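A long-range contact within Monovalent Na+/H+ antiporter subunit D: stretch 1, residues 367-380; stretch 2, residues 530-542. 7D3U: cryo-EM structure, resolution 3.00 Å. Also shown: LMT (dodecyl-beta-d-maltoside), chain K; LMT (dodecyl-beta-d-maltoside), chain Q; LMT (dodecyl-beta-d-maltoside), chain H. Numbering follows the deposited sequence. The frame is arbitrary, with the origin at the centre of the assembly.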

# COMPACT_ATOMS: atom_id res chain seq x y z
N PRO A 367 14.13 26.49 1.43
CA PRO A 367 13.69 26.43 2.83
C PRO A 367 12.24 26.03 3.00
O PRO A 367 11.89 25.47 4.04
CB PRO A 367 13.95 27.86 3.33
CG PRO A 367 13.83 28.69 2.11
CD PRO A 367 14.37 27.87 0.97
N LEU A 368 11.38 26.30 2.02
CA LEU A 368 9.97 25.96 2.15
C LEU A 368 9.78 24.46 2.28
O LEU A 368 9.15 23.98 3.24
CB LEU A 368 9.19 26.50 0.95
CG LEU A 368 8.33 27.74 1.17
CD1 LEU A 368 7.13 27.42 2.04
CD2 LEU A 368 9.16 28.85 1.79
N VAL A 369 10.31 23.69 1.33
CA VAL A 369 10.16 22.24 1.39
C VAL A 369 10.95 21.67 2.55
O VAL A 369 10.55 20.65 3.13
CB VAL A 369 10.58 21.61 0.05
CG1 VAL A 369 12.01 21.96 -0.29
CG2 VAL A 369 10.39 20.10 0.08
N ALA A 370 12.05 22.31 2.94
CA ALA A 370 12.80 21.84 4.10
C ALA A 370 11.98 21.95 5.38
O ALA A 370 11.96 21.03 6.20
CB ALA A 370 14.11 22.62 4.24
N VAL A 371 11.29 23.08 5.56
CA VAL A 371 10.40 23.24 6.71
C VAL A 371 9.26 22.23 6.64
O VAL A 371 8.93 21.56 7.63
CB VAL A 371 9.88 24.68 6.78
CG1 VAL A 371 8.73 24.78 7.77
CG2 VAL A 371 10.99 25.63 7.16
N ALA A 372 8.63 22.13 5.47
CA ALA A 372 7.51 21.21 5.32
C ALA A 372 7.92 19.77 5.57
O ALA A 372 7.10 18.95 6.00
CB ALA A 372 6.91 21.34 3.92
N PHE A 373 9.19 19.43 5.32
CA PHE A 373 9.65 18.08 5.57
C PHE A 373 10.03 17.88 7.03
O PHE A 373 9.72 16.83 7.60
CB PHE A 373 10.84 17.73 4.68
CG PHE A 373 11.56 16.48 5.10
CD1 PHE A 373 11.14 15.25 4.66
CD2 PHE A 373 12.66 16.54 5.95
CE1 PHE A 373 11.79 14.10 5.04
CE2 PHE A 373 13.31 15.40 6.34
CZ PHE A 373 12.87 14.18 5.89
N PHE A 374 10.71 18.85 7.64
CA PHE A 374 11.17 18.64 9.01
C PHE A 374 10.00 18.64 9.99
O PHE A 374 10.00 17.88 10.96
CB PHE A 374 12.19 19.69 9.41
CG PHE A 374 13.01 19.30 10.60
CD1 PHE A 374 14.09 18.44 10.47
CD2 PHE A 374 12.69 19.76 11.87
CE1 PHE A 374 14.84 18.07 11.56
CE2 PHE A 374 13.44 19.38 12.96
CZ PHE A 374 14.51 18.54 12.81
N ALA A 375 9.00 19.48 9.75
CA ALA A 375 7.81 19.45 10.59
C ALA A 375 7.15 18.08 10.55
O ALA A 375 6.87 17.48 11.59
CB ALA A 375 6.83 20.54 10.15
N SER A 376 6.93 17.55 9.34
CA SER A 376 6.29 16.25 9.21
C SER A 376 7.18 15.13 9.73
O SER A 376 6.68 14.13 10.23
CB SER A 376 5.92 16.00 7.75
OG SER A 376 5.39 17.17 7.15
N ALA A 377 8.50 15.29 9.65
CA ALA A 377 9.40 14.26 10.16
C ALA A 377 9.37 14.20 11.68
O ALA A 377 9.30 13.12 12.27
CB ALA A 377 10.82 14.50 9.66
N MET A 378 9.42 15.37 12.33
CA MET A 378 9.30 15.39 13.78
C MET A 378 7.93 14.91 14.23
O MET A 378 7.80 14.29 15.29
CB MET A 378 9.57 16.80 14.31
CG MET A 378 11.03 17.21 14.23
SD MET A 378 12.15 15.97 14.91
CE MET A 378 12.95 15.41 13.41
N SER A 379 6.88 15.18 13.44
CA SER A 379 5.57 14.66 13.79
C SER A 379 5.52 13.14 13.64
O SER A 379 4.93 12.45 14.47
CB SER A 379 4.50 15.32 12.94
OG SER A 379 3.28 14.60 13.03
N LEU A 380 6.16 12.61 12.59
CA LEU A 380 6.19 11.17 12.39
C LEU A 380 6.96 10.48 13.51
O LEU A 380 6.55 9.41 13.98
CB LEU A 380 6.82 10.85 11.04
CG LEU A 380 6.95 9.38 10.65
CD1 LEU A 380 5.62 8.86 10.15
CD2 LEU A 380 8.03 9.21 9.61
N LEU A 530 4.89 23.89 -5.83
CA LEU A 530 5.27 22.52 -5.54
C LEU A 530 5.50 22.27 -4.06
O LEU A 530 5.22 21.16 -3.58
CB LEU A 530 6.54 22.15 -6.32
CG LEU A 530 6.32 21.47 -7.67
CD1 LEU A 530 7.65 21.07 -8.27
CD2 LEU A 530 5.42 20.27 -7.51
N ALA A 531 5.99 23.26 -3.32
CA ALA A 531 6.22 23.12 -1.89
C ALA A 531 5.04 23.58 -1.05
O ALA A 531 5.09 23.45 0.17
CB ALA A 531 7.48 23.91 -1.49
N ALA A 532 3.99 24.11 -1.67
CA ALA A 532 2.82 24.58 -0.94
C ALA A 532 1.91 23.43 -0.51
O ALA A 532 1.40 23.47 0.62
CB ALA A 532 2.04 25.59 -1.78
N PRO A 533 1.64 22.42 -1.34
CA PRO A 533 0.84 21.29 -0.85
C PRO A 533 1.53 20.51 0.26
O PRO A 533 0.85 19.99 1.15
CB PRO A 533 0.63 20.43 -2.10
CG PRO A 533 1.70 20.85 -3.03
CD PRO A 533 1.87 22.31 -2.79
N ALA A 534 2.86 20.40 0.23
CA ALA A 534 3.57 19.74 1.30
C ALA A 534 3.66 20.59 2.56
O ALA A 534 3.88 20.05 3.65
CB ALA A 534 4.98 19.36 0.85
N LEU A 535 3.50 21.91 2.43
CA LEU A 535 3.54 22.80 3.59
C LEU A 535 2.18 22.94 4.25
O LEU A 535 2.09 23.04 5.47
CB LEU A 535 4.07 24.17 3.18
CG LEU A 535 4.40 25.13 4.32
CD1 LEU A 535 5.85 24.97 4.73
CD2 LEU A 535 4.11 26.56 3.92
N ALA A 536 1.11 22.96 3.45
CA ALA A 536 -0.24 23.04 4.01
C ALA A 536 -0.51 21.85 4.93
O ALA A 536 -0.96 22.03 6.06
CB ALA A 536 -1.27 23.09 2.88
N LEU A 537 -0.23 20.64 4.45
CA LEU A 537 -0.37 19.46 5.29
C LEU A 537 0.70 19.38 6.37
O LEU A 537 0.65 18.45 7.19
CB LEU A 537 -0.33 18.20 4.43
CG LEU A 537 -1.51 17.98 3.50
CD1 LEU A 537 -1.43 16.61 2.85
CD2 LEU A 537 -2.81 18.13 4.26
N SER A 538 1.65 20.30 6.40
CA SER A 538 2.66 20.34 7.45
C SER A 538 2.32 21.33 8.56
O SER A 538 2.96 21.28 9.62
CB SER A 538 4.03 20.70 6.86
OG SER A 538 5.00 20.79 7.88
N VAL A 539 1.36 22.22 8.34
CA VAL A 539 0.81 23.01 9.43
C VAL A 539 -0.46 22.39 10.00
O VAL A 539 -0.87 22.74 11.12
CB VAL A 539 0.53 24.47 8.99
CG1 VAL A 539 1.74 25.04 8.27
CG2 VAL A 539 -0.70 24.53 8.10
N VAL A 540 -1.10 21.47 9.27
CA VAL A 540 -2.19 20.70 9.84
C VAL A 540 -1.67 19.78 10.93
O VAL A 540 -2.28 19.64 12.00
CB VAL A 540 -2.93 19.91 8.75
CG1 VAL A 540 -4.04 19.08 9.35
CG2 VAL A 540 -3.49 20.86 7.70
N THR A 541 -0.51 19.16 10.71
CA THR A 541 0.09 18.30 11.71
C THR A 541 0.69 19.07 12.87
O THR A 541 1.15 18.45 13.84
CB THR A 541 1.16 17.41 11.09
OG1 THR A 541 1.61 16.46 12.05
CG2 THR A 541 2.33 18.24 10.62
N LEU A 542 0.72 20.40 12.80
CA LEU A 542 1.09 21.24 13.93
C LEU A 542 -0.12 21.84 14.62
O LEU A 542 -0.13 21.98 15.85
CB LEU A 542 2.03 22.36 13.48
CG LEU A 542 2.67 23.22 14.57
CD1 LEU A 542 4.06 23.66 14.15
CD2 LEU A 542 1.80 24.42 14.87
C1 LMT K . 12.22 32.57 1.57
C2 LMT K . 11.16 31.98 2.45
C3 LMT K . 11.63 31.14 3.59
C4 LMT K . 10.69 31.38 4.74
C5 LMT K . 10.00 30.12 5.14
C6 LMT K . 8.82 30.38 6.00
C7 LMT K . 8.25 29.08 6.51
C8 LMT K . 7.35 29.39 7.65
C9 LMT K . 6.09 28.59 7.67
C10 LMT K . 6.20 27.61 8.81
C11 LMT K . 5.08 26.61 8.77
C12 LMT K . 5.16 25.65 9.91
C1 LMT Q . 10.49 22.95 12.59
C2 LMT Q . 11.05 23.81 11.50
C3 LMT Q . 12.25 23.28 10.79
C4 LMT Q . 12.98 24.46 10.21
C5 LMT Q . 14.00 24.00 9.23
C6 LMT Q . 15.02 25.05 8.94
C7 LMT Q . 15.74 24.73 7.66
C8 LMT Q . 16.98 25.53 7.58
C9 LMT Q . 18.08 25.06 8.48
C10 LMT Q . 19.32 25.82 8.10
C11 LMT Q . 20.56 25.13 8.59
C12 LMT Q . 21.79 25.83 8.15
C1 LMT H . 3.09 30.14 -8.77
C2 LMT H . 1.71 30.01 -8.19
C3 LMT H . 1.63 29.81 -6.71
C4 LMT H . 0.23 29.35 -6.39
C5 LMT H . 0.20 28.67 -5.07
C6 LMT H . -1.00 27.78 -4.93
C7 LMT H . -0.76 26.76 -3.86
C8 LMT H . -1.64 25.59 -4.13
C9 LMT H . -1.44 24.44 -3.19
C10 LMT H . -2.67 24.36 -2.32
C11 LMT H . -2.54 23.26 -1.31
C12 LMT H . -3.87 22.87 -0.75

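Two helices of subunit D, far apart in sequence, pack side by side with their N-to-C directions 33° apart and their axes 8.5 Å apart at closest approach. The closest CA pair, A372 CA and L535 CA, is 4.6 Å apart; A372 brings only a methyl between the backbones, and the CA-to-CB bond of L535 points sideways. Together the two stretches bury 479 Å².

The apolar contacts gather toward the N-terminal end of both segments. A531 points toward the first helix, and its methyl meets two neighbours at once, with A531 CB 3.9 Å from L368 CB and 4.2 Å from V369 CB. Alanine suits this position because it offers an apolar surface while adding little bulk between backbones whose CA atoms, at V369 and A531, are 5.2 Å apart. A372 plays the matching part on the other helix. A372 CB sits 3.3 Å from A534 O and 3.7 Å from L535 CA, so the methyl rests directly against the opposing backbone, and it also lies 4.1 Å from A534 CB. L535 works differently. Its CA-to-CB bond points sideways, but the end of the side chain comes nearer, which lets a long, branched residue cover the flank of the contact: L535 CD2 lies 3.7 Å from L368 CD1, and L535 CD1 lies 3.9 Å from A372 CB and 4.2 Å from V371 CG1. Detergent continues this greasy surface, since C5 of the chain K maltoside approaches L368 CD2 to 3.7 Å and its C10 approaches V371 CG1 to 3.9 Å.

Farther along, S538 supplies a knob, its side chain seated among V371, A372, A375 and S376. Serine is short enough to enter this hole; S538 OG comes to 2.9 Å from A375 CB, closer than ordinary van der Waals packing, so at 3.00 Å resolution the contact should be read as crowded rather than as an ideal fit. The hydroxyl also gives a weak hydrogen bond to the backbone, S538 OG to A372 O at 3.4 Å. That same carbonyl accepts a shorter bond from within its own helix, S376 OG to A372 O at 2.7 Å, so a single acceptor serves two serines. S376, with chi1 in the m well, thus folds its hydroxyl back onto the preceding turn, a common way for serine to satisfy its polar group inside a buried helix.

The strongest polar link comes last. S379 and T541 both point toward the opposite helix, and S379 OG donates to T541 OG1 over 2.7 Å. Here S379 CA and T541 CA are 6.9 Å apart, room enough for two short hydroxyl-bearing side chains, both with chi1 in the t well, to meet between the backbones.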